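PDB 5Z0Q: aminotransferase, class I and II from Erwinia tasmaniensis, which is a class I and II aminotransferase family member with the pyridoxal-5'-phosphate-dependent fold type I architecture, its pyridoxal-5'-phosphate covalently bound. Local coordinates for residues L36-A41 against V363-G368; S83-K88 against H218-S223; D204-D209 against P238-N243. All coordinates share one frame; numbering follows the deposited sequence.

Contact 1: residues L36-A41 against V363-G368; sequences LPLWIA and VRFNFG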
# COMPACT_ATOMS: atom_id res chain seq x y z
N LEU A 36 15.74 -8.33 -25.02
CA LEU A 36 14.48 -8.95 -24.65
C LEU A 36 14.31 -8.95 -23.13
O LEU A 36 15.15 -9.52 -22.43
CB LEU A 36 14.42 -10.38 -25.18
CG LEU A 36 14.55 -10.56 -26.69
CD1 LEU A 36 14.37 -12.02 -27.08
CD2 LEU A 36 13.56 -9.67 -27.43
N PRO A 37 13.26 -8.32 -22.60
CA PRO A 37 13.07 -8.33 -21.14
C PRO A 37 12.60 -9.68 -20.62
O PRO A 37 11.48 -10.11 -20.90
CB PRO A 37 11.99 -7.25 -20.92
CG PRO A 37 11.89 -6.50 -22.23
CD PRO A 37 12.26 -7.49 -23.28
N LEU A 38 13.46 -10.36 -19.86
CA LEU A 38 13.14 -11.67 -19.30
C LEU A 38 13.61 -11.74 -17.85
O LEU A 38 14.18 -12.75 -17.41
CB LEU A 38 13.77 -12.79 -20.12
CG LEU A 38 13.45 -12.82 -21.62
CD1 LEU A 38 14.46 -13.68 -22.35
CD2 LEU A 38 12.04 -13.32 -21.86
N TRP A 39 13.38 -10.67 -17.09
CA TRP A 39 13.97 -10.53 -15.76
C TRP A 39 12.92 -10.52 -14.66
O TRP A 39 12.77 -11.52 -13.96
CB TRP A 39 14.87 -9.28 -15.71
CG TRP A 39 14.17 -7.99 -16.05
CD1 TRP A 39 13.64 -7.63 -17.26
CD2 TRP A 39 13.94 -6.89 -15.17
NE1 TRP A 39 13.09 -6.38 -17.18
CE2 TRP A 39 13.26 -5.90 -15.90
CE3 TRP A 39 14.23 -6.64 -13.82
CZ2 TRP A 39 12.87 -4.69 -15.34
CZ3 TRP A 39 13.85 -5.44 -13.27
CH2 TRP A 39 13.18 -4.47 -14.03
N ILE A 40 12.17 -9.43 -14.50
CA ILE A 40 11.29 -9.29 -13.34
C ILE A 40 10.19 -10.34 -13.38
O ILE A 40 9.72 -10.75 -14.46
CB ILE A 40 10.72 -7.86 -13.26
CG1 ILE A 40 10.16 -7.57 -11.87
CG2 ILE A 40 9.66 -7.63 -14.33
CD1 ILE A 40 9.76 -6.12 -11.66
N ALA A 41 9.78 -10.80 -12.20
CA ALA A 41 8.94 -11.99 -12.07
C ALA A 41 7.46 -11.63 -12.26
O ALA A 41 6.66 -11.57 -11.33
CB ALA A 41 9.18 -12.65 -10.72
N VAL A 363 21.89 -16.67 -13.69
CA VAL A 363 20.94 -15.72 -14.25
C VAL A 363 19.55 -16.32 -14.17
O VAL A 363 19.37 -17.52 -14.41
CB VAL A 363 21.29 -15.34 -15.71
CG1 VAL A 363 22.53 -14.46 -15.75
CG2 VAL A 363 21.49 -16.59 -16.55
N ARG A 364 18.56 -15.51 -13.81
CA ARG A 364 17.19 -15.98 -13.70
C ARG A 364 16.46 -15.75 -15.02
O ARG A 364 16.44 -14.63 -15.54
CB ARG A 364 16.46 -15.28 -12.55
CG ARG A 364 15.22 -16.03 -12.08
CD ARG A 364 14.54 -15.35 -10.91
NE ARG A 364 13.93 -14.08 -11.29
CZ ARG A 364 13.12 -13.37 -10.50
NH1 ARG A 364 12.82 -13.82 -9.29
NH2 ARG A 364 12.61 -12.23 -10.93
N PHE A 365 15.87 -16.81 -15.55
CA PHE A 365 15.20 -16.79 -16.85
C PHE A 365 13.69 -16.75 -16.63
O PHE A 365 13.14 -17.65 -15.99
CB PHE A 365 15.60 -18.01 -17.68
CG PHE A 365 15.32 -17.87 -19.15
CD1 PHE A 365 14.01 -17.85 -19.62
CD2 PHE A 365 16.35 -17.79 -20.06
CE1 PHE A 365 13.75 -17.73 -20.97
CE2 PHE A 365 16.09 -17.67 -21.42
CZ PHE A 365 14.79 -17.64 -21.87
N ASN A 366 13.04 -15.73 -17.17
CA ASN A 366 11.59 -15.60 -17.09
C ASN A 366 11.00 -16.11 -18.40
O ASN A 366 10.99 -15.40 -19.41
CB ASN A 366 11.19 -14.15 -16.82
CG ASN A 366 9.71 -14.00 -16.49
OD1 ASN A 366 8.89 -14.83 -16.85
ND2 ASN A 366 9.37 -12.91 -15.80
N PHE A 367 10.50 -17.35 -18.39
CA PHE A 367 9.81 -17.91 -19.54
C PHE A 367 8.29 -17.80 -19.41
O PHE A 367 7.57 -18.56 -20.06
CB PHE A 367 10.24 -19.36 -19.77
CG PHE A 367 10.00 -20.27 -18.60
CD1 PHE A 367 8.80 -20.95 -18.46
CD2 PHE A 367 10.99 -20.48 -17.65
CE1 PHE A 367 8.59 -21.80 -17.39
CE2 PHE A 367 10.79 -21.33 -16.58
CZ PHE A 367 9.58 -21.99 -16.45
N GLY A 368 7.81 -16.87 -18.59
CA GLY A 368 6.39 -16.57 -18.53
C GLY A 368 6.00 -15.59 -19.62
O GLY A 368 5.82 -14.39 -19.36
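In the mixed sheet of the small domain, strand 349-353 separates strands 36-38 and 362-364, and the contact forms at the ends of these two strands and in the chain that follows them, Leu38-Ala41 meeting Arg364-Asn366. The N of Asn366 donates to Leu38 O at 3.2 Å. One residue further along the first segment, the guanidinium of Arg364 takes over: its chain turns at chi3 (68°), and NH2 gives a nearly straight bond (162°) to Trp39 O, 3.1 Å away and close to the guanidinium plane. Ala41 CB packs 3.5 Å from that same NH2. The amide of Asn366 works in two directions. Its ND2 reaches Ile40 O at 2.6 Å, a weak, bent bond (123°), and also binds Asp42 O, while OD1 accepts Gly368 N at 2.9 Å in the plane of its own carbonyl, closing an Asx turn. Leu38 and Phe365 lie side by side, CD1 being 4.0 Å from CZ, against helix 371-385. The carbonyls of Leu38, Trp39 and Ile40 are met in turn by one backbone and two side-chain donors, consistent with side chains taking over where strand pairing ends, with Asn366 held at both ends of its amide.

Contact 2: residues S83-K88 against H218-S223; sequences SRFGWK and HIPFAS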
# COMPACT_ATOMS: atom_id res chain seq x y z
N SER A 83 -9.29 -27.08 0.27
CA SER A 83 -9.58 -28.01 -0.82
C SER A 83 -8.32 -28.37 -1.60
O SER A 83 -8.16 -29.51 -2.03
CB SER A 83 -10.64 -27.41 -1.75
OG SER A 83 -10.18 -26.20 -2.32
N ARG A 84 -7.42 -27.40 -1.81
CA ARG A 84 -6.25 -27.63 -2.64
C ARG A 84 -5.02 -28.04 -1.86
O ARG A 84 -4.13 -28.69 -2.42
CB ARG A 84 -5.94 -26.37 -3.46
CG ARG A 84 -7.01 -26.04 -4.48
CD ARG A 84 -6.47 -25.16 -5.59
NE ARG A 84 -7.25 -25.34 -6.81
CZ ARG A 84 -7.00 -26.28 -7.72
NH1 ARG A 84 -5.99 -27.13 -7.54
NH2 ARG A 84 -7.76 -26.39 -8.80
N PHE A 85 -4.93 -27.69 -0.57
CA PHE A 85 -3.75 -28.00 0.22
C PHE A 85 -4.05 -28.74 1.51
O PHE A 85 -3.12 -29.02 2.27
CB PHE A 85 -2.98 -26.71 0.54
CG PHE A 85 -2.75 -25.83 -0.66
CD1 PHE A 85 -1.86 -26.20 -1.66
CD2 PHE A 85 -3.43 -24.63 -0.79
CE1 PHE A 85 -1.65 -25.40 -2.76
CE2 PHE A 85 -3.23 -23.82 -1.90
CZ PHE A 85 -2.34 -24.20 -2.88
N GLY A 86 -5.31 -29.07 1.78
CA GLY A 86 -5.67 -29.78 2.99
C GLY A 86 -5.30 -29.01 4.24
O GLY A 86 -4.56 -29.51 5.09
N TRP A 87 -5.80 -27.78 4.36
CA TRP A 87 -5.44 -26.90 5.47
C TRP A 87 -6.65 -26.03 5.79
O TRP A 87 -6.95 -25.10 5.04
CB TRP A 87 -4.23 -26.05 5.11
CG TRP A 87 -3.67 -25.26 6.26
CD1 TRP A 87 -3.72 -25.59 7.58
CD2 TRP A 87 -3.00 -24.00 6.18
NE1 TRP A 87 -3.12 -24.62 8.33
CE2 TRP A 87 -2.66 -23.63 7.50
CE3 TRP A 87 -2.65 -23.15 5.13
CZ2 TRP A 87 -1.99 -22.45 7.79
CZ3 TRP A 87 -1.98 -21.98 5.42
CH2 TRP A 87 -1.65 -21.64 6.74
N LYS A 88 -7.33 -26.33 6.89
CA LYS A 88 -8.48 -25.53 7.30
C LYS A 88 -8.01 -24.28 8.03
O LYS A 88 -7.17 -24.34 8.93
CB LYS A 88 -9.42 -26.36 8.19
CG LYS A 88 -8.77 -26.97 9.42
CD LYS A 88 -9.76 -27.87 10.15
CE LYS A 88 -9.22 -28.30 11.51
NZ LYS A 88 -9.06 -27.14 12.43
N HIS A 218 1.57 -29.06 -3.24
CA HIS A 218 2.18 -28.08 -2.35
C HIS A 218 1.66 -28.28 -0.93
O HIS A 218 0.46 -28.48 -0.70
CB HIS A 218 1.87 -26.67 -2.82
CG HIS A 218 2.14 -25.61 -1.79
ND1 HIS A 218 1.15 -25.07 -1.00
CD2 HIS A 218 3.30 -25.01 -1.42
CE1 HIS A 218 1.68 -24.18 -0.19
NE2 HIS A 218 2.98 -24.12 -0.42
N ILE A 219 2.57 -28.21 0.04
CA ILE A 219 2.22 -28.44 1.44
C ILE A 219 2.53 -27.18 2.24
O ILE A 219 3.70 -26.79 2.34
CB ILE A 219 2.97 -29.65 2.01
CG1 ILE A 219 2.53 -30.93 1.29
CG2 ILE A 219 2.73 -29.77 3.51
CD1 ILE A 219 3.24 -32.17 1.77
N PRO A 220 1.52 -26.50 2.80
CA PRO A 220 1.81 -25.36 3.67
C PRO A 220 2.59 -25.80 4.90
O PRO A 220 2.36 -26.87 5.46
CB PRO A 220 0.42 -24.84 4.04
CG PRO A 220 -0.48 -25.36 2.96
CD PRO A 220 0.08 -26.69 2.58
N PHE A 221 3.53 -24.95 5.32
CA PHE A 221 4.36 -25.28 6.47
C PHE A 221 3.52 -25.43 7.73
O PHE A 221 3.72 -26.36 8.52
CB PHE A 221 5.43 -24.21 6.67
CG PHE A 221 6.37 -24.49 7.81
CD1 PHE A 221 7.49 -25.28 7.63
CD2 PHE A 221 6.14 -23.96 9.07
CE1 PHE A 221 8.36 -25.55 8.67
CE2 PHE A 221 7.00 -24.22 10.12
CZ PHE A 221 8.11 -25.01 9.92
N ALA A 222 2.56 -24.53 7.94
CA ALA A 222 1.73 -24.55 9.13
C ALA A 222 0.72 -25.69 9.14
O ALA A 222 -0.00 -25.84 10.13
CB ALA A 222 1.01 -23.21 9.29
N SER A 223 0.64 -26.49 8.08
CA SER A 223 -0.27 -27.62 8.03
C SER A 223 0.38 -28.93 8.47
O SER A 223 -0.32 -29.94 8.57
CB SER A 223 -0.84 -27.79 6.62
OG SER A 223 0.19 -28.04 5.67
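Phe85 has CG anti to the carbonyl carbon (chi1 -48°), which turns its ring to His218, whereas Trp87 has CG anti to the backbone N (chi1 -172°) and lays its indole along Pro220, Ala222 and Ser223. The first pair is an offset edge-to-face stack: His218 presents its ND1 edge to the face of Phe85, ring planes at 84° and centroids 4.9 Å apart. Arg84 CB lies over the opposite face of the phenyl ring. Gly86, at positive phi, carries the chain between the two aromatic residues. Both segments are loops at the margin of the large domain of the fold type I architecture, one following helix 71-83 and the other leading through a short 3-10 turn to helix 226-229; Trp87 and Ala222 also rest on Thr234 of strand 232-236. Pro220 packs its CD 3.7 Å from Phe85 CB, and its CB lies to one side of the indole, toward the rim of the six-membered ring, 3.7 Å from Trp87 CE3. On that same side, Ser223 CB makes a CH-pi contact with the five-membered ring, 4.0 Å from its centroid. Ala222 CB comes obliquely to the benzene portion from this side, 3.4 Å from Trp87 CZ2.

Contact 3: residues D204-D209 against P238-N243; sequences DEIHCD and PSKSFN. With PLP (pyridoxal-5'-phosphate), chain M.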
# COMPACT_ATOMS: atom_id res chain seq x y z
N ASP A 204 7.10 -18.06 2.75
CA ASP A 204 6.62 -17.33 1.58
C ASP A 204 6.12 -18.35 0.56
O ASP A 204 6.91 -19.08 -0.04
CB ASP A 204 7.73 -16.46 0.99
CG ASP A 204 7.22 -15.45 -0.02
OD1 ASP A 204 6.28 -15.78 -0.78
OD2 ASP A 204 7.76 -14.33 -0.06
N GLU A 205 4.80 -18.39 0.37
CA GLU A 205 4.20 -19.38 -0.52
C GLU A 205 3.43 -18.70 -1.64
O GLU A 205 2.28 -19.05 -1.93
CB GLU A 205 3.30 -20.32 0.29
CG GLU A 205 3.97 -20.85 1.55
CD GLU A 205 3.14 -21.87 2.30
OE1 GLU A 205 3.71 -22.58 3.17
OE2 GLU A 205 1.93 -21.97 2.04
N ILE A 206 4.07 -17.72 -2.29
CA ILE A 206 3.41 -16.98 -3.36
C ILE A 206 3.26 -17.83 -4.61
O ILE A 206 2.30 -17.67 -5.37
CB ILE A 206 4.20 -15.68 -3.64
CG1 ILE A 206 3.60 -14.91 -4.82
CG2 ILE A 206 5.65 -15.99 -3.91
CD1 ILE A 206 2.19 -14.43 -4.59
N HIS A 207 4.19 -18.77 -4.85
CA HIS A 207 4.17 -19.61 -6.03
C HIS A 207 3.42 -20.92 -5.82
O HIS A 207 3.55 -21.83 -6.65
CB HIS A 207 5.59 -19.91 -6.50
CG HIS A 207 6.35 -18.70 -6.94
ND1 HIS A 207 7.10 -17.92 -6.08
CD2 HIS A 207 6.48 -18.13 -8.16
CE1 HIS A 207 7.65 -16.93 -6.75
NE2 HIS A 207 7.29 -17.03 -8.02
N CYS A 208 2.63 -21.04 -4.75
CA CYS A 208 1.99 -22.31 -4.43
C CYS A 208 1.00 -22.76 -5.49
O CYS A 208 0.71 -23.96 -5.58
CB CYS A 208 1.30 -22.22 -3.07
SG CYS A 208 -0.05 -21.03 -2.99
N ASP A 209 0.47 -21.85 -6.30
CA ASP A 209 -0.47 -22.21 -7.35
C ASP A 209 0.21 -22.65 -8.64
O ASP A 209 -0.48 -23.12 -9.55
CB ASP A 209 -1.40 -21.03 -7.66
CG ASP A 209 -2.34 -20.70 -6.51
OD1 ASP A 209 -2.68 -21.62 -5.74
OD2 ASP A 209 -2.73 -19.52 -6.38
N PRO A 238 -2.62 -14.16 -4.89
CA PRO A 238 -2.79 -14.57 -6.29
C PRO A 238 -2.06 -13.65 -7.26
O PRO A 238 -2.36 -13.64 -8.46
CB PRO A 238 -4.31 -14.49 -6.48
CG PRO A 238 -4.71 -13.36 -5.59
CD PRO A 238 -3.78 -13.39 -4.40
N SER A 239 -1.11 -12.87 -6.74
CA SER A 239 -0.45 -11.86 -7.57
C SER A 239 0.32 -12.50 -8.72
O SER A 239 0.19 -12.07 -9.88
CB SER A 239 0.49 -11.01 -6.70
OG SER A 239 -0.24 -10.21 -5.79
N LYS A 240 1.12 -13.52 -8.43
CA LYS A 240 1.90 -14.17 -9.47
C LYS A 240 1.14 -15.28 -10.17
O LYS A 240 1.43 -15.58 -11.34
CB LYS A 240 3.20 -14.73 -8.88
CG LYS A 240 4.08 -13.68 -8.25
CD LYS A 240 5.44 -14.23 -7.92
CE LYS A 240 6.53 -13.32 -8.45
NZ LYS A 240 6.39 -11.93 -7.94
N SER A 241 0.18 -15.90 -9.49
CA SER A 241 -0.60 -16.96 -10.12
C SER A 241 -1.44 -16.41 -11.27
O SER A 241 -1.62 -17.09 -12.29
CB SER A 241 -1.50 -17.63 -9.08
OG SER A 241 -0.78 -17.90 -7.89
N PHE A 242 -1.95 -15.19 -11.13
CA PHE A 242 -2.84 -14.60 -12.12
C PHE A 242 -2.31 -13.28 -12.68
O PHE A 242 -3.08 -12.55 -13.31
CB PHE A 242 -4.23 -14.40 -11.51
CG PHE A 242 -4.90 -15.68 -11.10
CD1 PHE A 242 -4.66 -16.24 -9.85
CD2 PHE A 242 -5.75 -16.34 -11.97
CE1 PHE A 242 -5.26 -17.43 -9.48
CE2 PHE A 242 -6.36 -17.52 -11.60
CZ PHE A 242 -6.12 -18.07 -10.35
N ASN A 243 -1.04 -12.97 -12.45
CA ASN A 243 -0.38 -11.81 -13.04
C ASN A 243 -1.08 -10.50 -12.64
O ASN A 243 -1.40 -9.66 -13.48
CB ASN A 243 -0.30 -11.94 -14.56
CG ASN A 243 0.76 -11.05 -15.18
OD1 ASN A 243 1.70 -10.63 -14.50
ND2 ASN A 243 0.62 -10.76 -16.46
N1 PLP M . 7.65 -13.35 -2.85
C2 PLP M . 8.40 -14.01 -3.80
C2A PLP M . 9.26 -15.17 -3.41
C3 PLP M . 8.36 -13.59 -5.13
O3 PLP M . 9.11 -14.24 -6.07
C4 PLP M . 7.57 -12.51 -5.49
C4A PLP M . 7.38 -12.17 -6.94
C5 PLP M . 6.81 -11.85 -4.53
C6 PLP M . 6.85 -12.28 -3.21
C5A PLP M . 5.95 -10.68 -4.94
O4P PLP M . 5.69 -9.83 -3.84
P PLP M . 5.03 -8.38 -4.09
O1P PLP M . 5.81 -7.67 -5.17
O2P PLP M . 5.08 -7.57 -2.81
O3P PLP M . 3.60 -8.58 -4.53
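Ile206 and His207 meet the side chain of Lys240 in the pyridoxal-5'-phosphate (PLP) pocket of a fold type I enzyme, where loops following two neighbouring strands of the large domain, 200-204 and 232-236, come together around PLP. The covalent link comes first. Lys240 NZ is joined to C4A of PLP at 1.4 Å, as in the lysine-bound resting form familiar from this family, and the lysine chain bends at chi3 (130°) and again at chi4 to bring it there. Tyr66 OH of the second subunit is hydrogen-bonded to the same NZ and to PLP, so the pocket is completed across the dimer.

Van der Waals contacts surround the lysine and the pyridine ring. With its CG1 anti to the backbone N (chi1 176°), Ile206 divides its branches between two tasks: its side chain crosses that of Lys240 at about a right angle, CG1 lying 3.7 Å from Lys240 CD, while CG2 sits over one face of the pyridine, 3.4 Å from C2. His207 brings NE2 to 3.4 Å from Lys240 CD.

Polar atoms occupy the two ends. PLP O3 lies 3.1 Å from His207 CE1, near the imidazole plane. Asp204 places OD2 3.0 Å from PLP N1, as in aminotransferases of this family, where an aspartate faces the pyridine nitrogen; its OD1 takes a weak bond from Ile206 N, tying the carboxylate to the turn that carries Ile206 and His207. At the other end, beyond PLP, Asp209 is gripped from several directions: OD1 forms a salt bridge with Arg80, and OD2 accepts from Trp286 NE1. The same OD2 also receives the hydroxyl of Ser241, whose OG approaches on the anti side at 3.0 Å, 19° out of the carboxylate plane.

All three contacts are largely buried, but their depth and chemistry differ. Contact 3 lies closest to the chain's centre and combines a covalent link, carboxylates and packing around pyridoxal-5'-phosphate. Contact 2, the most peripheral, rests on rings and aliphatic carbons, with exposed Gly86 at its rim. Contact 1 belongs to the small domain and relies on hydrogen bonds to backbone carbonyls. Contacts 2 and 3 draw on the same chain following strand 200-204 and meet directly, Glu205 OE1 probably accepting from Phe221 N. Contacts 1 and 3 touch where Ala41 O packs on Lys240 CE, whereas contacts 1 and 2 remain about 16 Å apart between nearest atoms.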